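Side-chain contacts in SsDNA-binding protein essential for mitochondrial genome maintenance (Saccharomyces cerevisiae, PDB 6CQK), which binds single-stranded DNA preferentially and cooperatively, takes part in mitochondrial DNA replication and stimulates the PIF1 helicase: residues Glu18-Ser21 with Asn25-Leu28; Leu28-Ala33 with Leu92-Ile97. All blocks are in the same frame, centred on the assembly; numbering follows the deposited sequence.

From the N terminus, the chain runs along strand 3-20 through Glu18-Thr20 and into the turn at Ser21, then returns as Asn25-Leu28, where contact 1 closes a short hairpin loop with three residues between its segments. Contact 2 starts on the same returning strand, 26-34, sharing Leu28, and closes a far longer loop: 58 residues, including helix 52-59, separate Leu28-Ala33 from Leu92-Ile97. The two loops therefore follow one another and neither encloses nor crosses the other. The centres of the two contacts lie about 13 Å apart. Contact 1 joins neighbouring strands at the surface, whereas contact 2 spans the interior between strands 26-34 and 89-99, which have strand 43-49 between them in the sheet order of this OB-fold protein.

Contact 1 (Glu18-Ser21 with Asn25-Leu28); sequences EHTS and NRYL
His19 and Tyr27 face each other as a hydrogen-bonded pair at the end of the beta hairpin that strands 3-20 and 26-34 form in this OB-fold protein. His19 N gives its hydrogen to Tyr27 O at 2.8 Å, and Tyr27 N returns one to His19 O. Their rings are near parallel, with planes 21° apart, but slid so far that they barely overlap. Instead, His19 CB lies over the phenol face, 3.7 Å from the Tyr27 ring centroid, a CH-pi contact. Tyr27 reaches this place because its CG sits between backbone N and carbonyl carbon (chi1 70°), folding the ring across the neighbouring strand, where CD2 also meets Ser21 CB. With an alanine here the phenol ring would be gone, and His19 CB and Ser21 CB would probably lose the surface they pack on. On the other sheet face, Arg26 crosses Glu18 at about a right angle. Its guanidinium has Glu18 CG over one face. Arg26 NE and Glu18 OE2, 3.4 Å apart, form a long salt bridge whose hydrogen bond is weak and bent. At the guanidinium edge, Arg26 NH1 donates to Thr20 OG1, 3.3 Å away and close to the guanidinium plane. Beyond the strands, Asn25 N donates to Ser21 OG at 3.1 Å, with an N-H...O angle of 150°.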
ATOM      1  N   GLU A  18     -10.813  24.162   8.708  1.00 77.69           N
ATOM      2  CA  GLU A  18     -12.077  23.401   8.756  1.00 75.91           C
ATOM      3  C   GLU A  18     -13.132  24.078   7.908  1.00 71.60           C
ATOM      4  O   GLU A  18     -13.225  25.296   7.897  1.00 73.96           O
ATOM      5  CB  GLU A  18     -12.474  23.274  10.208  1.00 77.78           C
ATOM      6  CG  GLU A  18     -13.651  22.386  10.473  1.00 84.78           C
ATOM      7  CD  GLU A  18     -13.658  21.764  11.882  1.00 89.28           C
ATOM      8  OE1 GLU A  18     -12.700  22.051  12.662  1.00 84.57           O
ATOM      9  OE2 GLU A  18     -14.638  21.006  12.193  1.00 89.25           O
ATOM     10  N   HIS A  19     -13.888  23.295   7.165  1.00 69.62           N
ATOM     11  CA  HIS A  19     -14.743  23.815   6.068  1.00 69.63           C
ATOM     12  C   HIS A  19     -16.022  23.029   5.973  1.00 68.22           C
ATOM     13  O   HIS A  19     -16.246  22.126   6.791  1.00 68.21           O
ATOM     14  CB  HIS A  19     -14.032  23.608   4.758  1.00 72.14           C
ATOM     15  CG  HIS A  19     -12.682  24.215   4.708  1.00 74.21           C
ATOM     16  ND1 HIS A  19     -12.432  25.441   4.151  1.00 74.71           N
ATOM     17  CD2 HIS A  19     -11.492  23.747   5.145  1.00 76.23           C
ATOM     18  CE1 HIS A  19     -11.140  25.702   4.237  1.00 74.54           C
ATOM     19  NE2 HIS A  19     -10.549  24.695   4.846  1.00 74.52           N
ATOM     20  N   THR A  20     -16.873  23.396   5.009  1.00 67.93           N
ATOM     21  CA  THR A  20     -18.118  22.672   4.734  1.00 69.38           C
ATOM     22  C   THR A  20     -18.228  22.277   3.284  1.00 71.72           C
ATOM     23  O   THR A  20     -17.828  23.002   2.378  1.00 74.34           O
ATOM     24  CB  THR A  20     -19.394  23.438   5.196  1.00 69.74           C
ATOM     25  OG1 THR A  20     -19.376  23.634   6.624  1.00 65.30           O
ATOM     26  CG2 THR A  20     -20.681  22.675   4.803  1.00 70.26           C
ATOM     27  N   SER A  21     -18.801  21.104   3.076  1.00 71.92           N
ATOM     28  CA  SER A  21     -18.595  20.433   1.886  1.00 72.31           C
ATOM     29  C   SER A  21     -19.794  20.370   1.041  1.00 74.10           C
ATOM     30  O   SER A  21     -20.096  19.284   0.626  1.00 91.47           O
ATOM     31  CB  SER A  21     -18.254  18.997   2.263  1.00 75.20           C
ATOM     32  OG  SER A  21     -19.430  18.184   2.370  1.00 79.21           O
ATOM     33  N   ASN A  25     -21.237  18.422   4.899  1.00 67.72           N
ATOM     34  CA  ASN A  25     -20.346  17.855   5.872  1.00 69.39           C
ATOM     35  C   ASN A  25     -19.165  18.739   6.272  1.00 66.46           C
ATOM     36  O   ASN A  25     -18.602  19.459   5.486  1.00 62.22           O
ATOM     37  CB  ASN A  25     -19.808  16.538   5.335  1.00 72.74           C
ATOM     38  CG  ASN A  25     -20.827  15.455   5.418  1.00 75.95           C
ATOM     39  OD1 ASN A  25     -21.560  15.268   4.463  1.00 80.10           O
ATOM     40  ND2 ASN A  25     -20.934  14.773   6.559  1.00 78.79           N
ATOM     41  N   ARG A  26     -18.822  18.636   7.534  1.00 67.94           N
ATOM     42  CA  ARG A  26     -17.628  19.228   8.016  1.00 70.23           C
ATOM     43  C   ARG A  26     -16.528  18.402   7.539  1.00 70.36           C
ATOM     44  O   ARG A  26     -16.538  17.188   7.769  1.00 68.09           O
ATOM     45  CB  ARG A  26     -17.465  19.207   9.520  1.00 73.93           C
ATOM     46  CG  ARG A  26     -18.338  20.200  10.175  1.00 78.58           C
ATOM     47  CD  ARG A  26     -18.120  21.582   9.542  1.00 78.50           C
ATOM     48  NE  ARG A  26     -17.238  22.358  10.395  1.00 81.82           N
ATOM     49  CZ  ARG A  26     -16.866  23.606  10.128  1.00 88.89           C
ATOM     50  NH1 ARG A  26     -17.203  24.215   8.982  1.00 91.04           N
ATOM     51  NH2 ARG A  26     -16.105  24.255  11.006  1.00 95.00           N
ATOM     52  N   TYR A  27     -15.535  19.090   6.983  1.00 71.57           N
ATOM     53  CA  TYR A  27     -14.263  18.470   6.753  1.00 69.40           C
ATOM     54  C   TYR A  27     -13.097  19.325   7.084  1.00 71.29           C
ATOM     55  O   TYR A  27     -13.165  20.577   7.039  1.00 75.23           O
ATOM     56  CB  TYR A  27     -14.158  18.075   5.337  1.00 68.98           C
ATOM     57  CG  TYR A  27     -14.033  19.208   4.314  1.00 70.94           C
ATOM     58  CD1 TYR A  27     -12.793  19.674   3.841  1.00 70.92           C
ATOM     59  CD2 TYR A  27     -15.173  19.755   3.740  1.00 74.63           C
ATOM     60  CE1 TYR A  27     -12.704  20.669   2.847  1.00 72.62           C
ATOM     61  CE2 TYR A  27     -15.100  20.722   2.729  1.00 76.16           C
ATOM     62  CZ  TYR A  27     -13.874  21.176   2.288  1.00 75.19           C
ATOM     63  OH  TYR A  27     -13.862  22.177   1.355  1.00 75.01           O
ATOM     64  N   LEU A  28     -12.009  18.620   7.345  1.00 69.78           N
ATOM     65  CA  LEU A  28     -10.735  19.214   7.663  1.00 69.73           C
ATOM     66  C   LEU A  28      -9.804  19.163   6.447  1.00 66.42           C
ATOM     67  O   LEU A  28      -9.842  18.223   5.664  1.00 65.15           O
ATOM     68  CB  LEU A  28     -10.177  18.442   8.829  1.00 71.58           C
ATOM     69  CG  LEU A  28      -9.117  19.139   9.636  1.00 75.47           C
ATOM     70  CD1 LEU A  28      -9.613  20.493  10.153  1.00 77.34           C
ATOM     71  CD2 LEU A  28      -8.679  18.239  10.788  1.00 79.24           C
TER

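Contact 2 (Leu28-Ala33 with Leu92-Ile97)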
ATOM      1  N   LEU A  28     -12.009  18.620   7.345  1.00 69.78           N
ATOM      2  CA  LEU A  28     -10.735  19.214   7.663  1.00 69.73           C
ATOM      3  C   LEU A  28      -9.804  19.163   6.447  1.00 66.42           C
ATOM      4  O   LEU A  28      -9.842  18.223   5.664  1.00 65.15           O
ATOM      5  CB  LEU A  28     -10.177  18.442   8.829  1.00 71.58           C
ATOM      6  CG  LEU A  28      -9.117  19.139   9.636  1.00 75.47           C
ATOM      7  CD1 LEU A  28      -9.613  20.493  10.153  1.00 77.34           C
ATOM      8  CD2 LEU A  28      -8.679  18.239  10.788  1.00 79.24           C
ATOM      9  N   LYS A  29      -9.041  20.230   6.236  1.00 66.82           N
ATOM     10  CA  LYS A  29      -8.053  20.343   5.112  1.00 69.56           C
ATOM     11  C   LYS A  29      -6.676  20.565   5.697  1.00 64.58           C
ATOM     12  O   LYS A  29      -6.539  21.270   6.684  1.00 64.61           O
ATOM     13  CB  LYS A  29      -8.355  21.520   4.137  1.00 74.95           C
ATOM     14  CG  LYS A  29      -9.108  21.142   2.832  1.00 86.57           C
ATOM     15  CD  LYS A  29      -8.162  20.844   1.642  1.00 93.51           C
ATOM     16  CE  LYS A  29      -8.872  20.093   0.530  1.00 92.78           C
ATOM     17  NZ  LYS A  29      -9.995  20.864  -0.077  1.00 92.12           N
ATOM     18  N   TYR A  30      -5.690  19.887   5.144  1.00 61.90           N
ATOM     19  CA  TYR A  30      -4.305  20.139   5.461  1.00 60.92           C
ATOM     20  C   TYR A  30      -3.465  19.590   4.326  1.00 61.52           C
ATOM     21  O   TYR A  30      -3.948  18.811   3.484  1.00 66.86           O
ATOM     22  CB  TYR A  30      -3.896  19.530   6.809  1.00 59.98           C
ATOM     23  CG  TYR A  30      -3.770  18.007   6.835  1.00 60.36           C
ATOM     24  CD1 TYR A  30      -4.865  17.180   7.064  1.00 58.00           C
ATOM     25  CD2 TYR A  30      -2.547  17.399   6.637  1.00 59.64           C
ATOM     26  CE1 TYR A  30      -4.740  15.808   7.091  1.00 56.26           C
ATOM     27  CE2 TYR A  30      -2.444  16.016   6.665  1.00 58.32           C
ATOM     28  CZ  TYR A  30      -3.551  15.226   6.886  1.00 54.91           C
ATOM     29  OH  TYR A  30      -3.419  13.833   6.828  1.00 53.14           O
ATOM     30  N   SER A  31      -2.222  20.031   4.279  1.00 60.39           N
ATOM     31  CA  SER A  31      -1.298  19.591   3.250  1.00 60.41           C
ATOM     32  C   SER A  31      -0.077  18.875   3.877  1.00 58.78           C
ATOM     33  O   SER A  31       0.289  19.176   5.014  1.00 57.08           O
ATOM     34  CB  SER A  31      -0.859  20.765   2.393  1.00 60.35           C
ATOM     35  OG  SER A  31      -0.386  21.800   3.234  1.00 63.53           O
ATOM     36  N   ILE A  32       0.431  17.859   3.151  1.00 56.31           N
ATOM     37  CA  ILE A  32       1.586  17.096   3.527  1.00 54.12           C
ATOM     38  C   ILE A  32       2.675  17.468   2.521  1.00 54.45           C
ATOM     39  O   ILE A  32       2.458  17.357   1.320  1.00 52.62           O
ATOM     40  CB  ILE A  32       1.296  15.555   3.427  1.00 53.06           C
ATOM     41  CG1 ILE A  32       0.208  15.163   4.411  1.00 52.51           C
ATOM     42  CG2 ILE A  32       2.546  14.712   3.735  1.00 51.82           C
ATOM     43  CD1 ILE A  32      -0.230  13.733   4.296  1.00 54.29           C
ATOM     44  N   ALA A  33       3.830  17.856   3.022  1.00 53.70           N
ATOM     45  CA  ALA A  33       4.984  17.994   2.194  1.00 55.31           C
ATOM     46  C   ALA A  33       5.741  16.696   2.247  1.00 56.26           C
ATOM     47  O   ALA A  33       6.138  16.278   3.334  1.00 60.57           O
ATOM     48  CB  ALA A  33       5.857  19.121   2.699  1.00 54.91           C
ATOM     49  N   LEU A  92      -7.928  13.836  -2.370  1.00 63.28           N
ATOM     50  CA  LEU A  92      -7.300  12.804  -1.541  1.00 60.43           C
ATOM     51  C   LEU A  92      -7.993  12.829  -0.228  1.00 61.67           C
ATOM     52  O   LEU A  92      -7.813  13.776   0.562  1.00 64.80           O
ATOM     53  CB  LEU A  92      -5.873  13.106  -1.296  1.00 61.29           C
ATOM     54  CG  LEU A  92      -4.896  12.867  -2.435  1.00 65.20           C
ATOM     55  CD1 LEU A  92      -3.548  13.395  -2.012  1.00 64.23           C
ATOM     56  CD2 LEU A  92      -4.767  11.406  -2.805  1.00 65.70           C
ATOM     57  N   VAL A  93      -8.869  11.838  -0.020  1.00 59.26           N
ATOM     58  CA  VAL A  93      -9.712  11.813   1.153  1.00 56.56           C
ATOM     59  C   VAL A  93      -9.161  10.817   2.089  1.00 56.76           C
ATOM     60  O   VAL A  93      -8.964   9.653   1.710  1.00 58.22           O
ATOM     61  CB  VAL A  93     -11.141  11.467   0.784  1.00 55.73           C
ATOM     62  CG1 VAL A  93     -11.952  11.278   2.042  1.00 54.48           C
ATOM     63  CG2 VAL A  93     -11.713  12.600  -0.053  1.00 56.20           C
ATOM     64  N   GLN A  94      -8.826  11.276   3.287  1.00 57.32           N
ATOM     65  CA  GLN A  94      -8.060  10.472   4.244  1.00 60.08           C
ATOM     66  C   GLN A  94      -8.832   9.243   4.721  1.00 62.41           C
ATOM     67  O   GLN A  94      -9.978   9.352   5.012  1.00 62.95           O
ATOM     68  CB  GLN A  94      -7.666  11.341   5.430  1.00 60.14           C
ATOM     69  CG  GLN A  94      -6.869  10.611   6.481  1.00 62.48           C
ATOM     70  CD  GLN A  94      -6.322  11.513   7.566  1.00 65.79           C
ATOM     71  OE1 GLN A  94      -5.787  12.585   7.291  1.00 67.12           O
ATOM     72  NE2 GLN A  94      -6.460  11.087   8.801  1.00 67.53           N
ATOM     73  N   LYS A  95      -8.195   8.074   4.738  1.00 67.82           N
ATOM     74  CA  LYS A  95      -8.767   6.828   5.269  1.00 70.17           C
ATOM     75  C   LYS A  95      -8.097   6.355   6.544  1.00 70.79           C
ATOM     76  O   LYS A  95      -8.679   5.682   7.358  1.00 72.53           O
ATOM     77  CB  LYS A  95      -8.730   5.768   4.167  1.00 74.10           C
ATOM     78  CG  LYS A  95      -9.743   5.991   3.049  1.00 82.75           C
ATOM     79  CD  LYS A  95     -11.056   6.568   3.653  1.00 88.68           C
ATOM     80  CE  LYS A  95     -12.089   7.135   2.684  1.00 90.61           C
ATOM     81  NZ  LYS A  95     -12.971   8.194   3.258  1.00 96.15           N
ATOM     82  N   ASP A  96      -6.888   6.794   6.785  1.00 76.92           N
ATOM     83  CA  ASP A  96      -6.174   6.354   7.938  1.00 82.56           C
ATOM     84  C   ASP A  96      -4.997   7.219   8.183  1.00 78.57           C
ATOM     85  O   ASP A  96      -4.515   7.795   7.233  1.00 83.96           O
ATOM     86  CB  ASP A  96      -5.721   4.944   7.692  1.00 88.33           C
ATOM     87  CG  ASP A  96      -6.197   4.085   8.701  1.00 95.07           C
ATOM     88  OD1 ASP A  96      -5.746   4.224   9.864  1.00104.48           O
ATOM     89  OD2 ASP A  96      -7.157   3.397   8.328  1.00 97.74           O
ATOM     90  N   ILE A  97      -4.571   7.355   9.428  1.00 73.37           N
ATOM     91  CA  ILE A  97      -3.364   8.065   9.699  1.00 73.17           C
ATOM     92  C   ILE A  97      -2.579   7.396  10.775  1.00 74.01           C
ATOM     93  O   ILE A  97      -3.144   6.915  11.730  1.00 80.17           O
ATOM     94  CB  ILE A  97      -3.588   9.568   9.984  1.00 74.87           C
ATOM     95  CG1 ILE A  97      -2.245  10.241  10.335  1.00 78.45           C
ATOM     96  CG2 ILE A  97      -4.595   9.813  11.061  1.00 74.04           C
ATOM     97  CD1 ILE A  97      -2.252  11.725  10.095  1.00 80.36           C
TER
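The Tyr30 ring meets Gln94 at its edge, where Gln94 OE1 lies near the ring plane, 3.4 Å from Tyr30 CE1. The amide of Gln94 is turned almost perpendicular to the ring, the two planes standing 85° apart. Phe16 of strand 3-20 adds an edge-to-face ring contact to Tyr30. The polar link across the contact is the hydrogen bond from Tyr30 OH to Gln94 OE1, 2.7 Å long. The hydroxyl approaches at a C=O...O angle of 145° and is tilted 35° from the carbonyl plane. Both side chains reach inward from their strands to make it. In Gln94, CG is anti to the backbone N and the chain continues extended, carrying the amide toward the phenol. Beside the bond, Ile97 CD1 comes to 4.1 Å from Tyr30 OH, a nonpolar neighbour for the hydroxyl. The two segments bury just 86 Å² between them; the three touching residues are all buried, and the centre of the contact lies about 1 Å from the centre of the chain. This is thus a narrow bridge through the interior of the OB fold, with Leu58 of helix 52-59 touching the side chains of Tyr30, Gln94 and Ile97. The other end of the amide is also used, since Gln94 NE2 donates to Gln54 OE1 of the same helix. Gln54 NE2 is bonded to Lys95 O, so its OE1 faces Gln94 NE2, which is consistent with the Gln94 amide being this way round and with its OE1 taking the proton of the buried phenol.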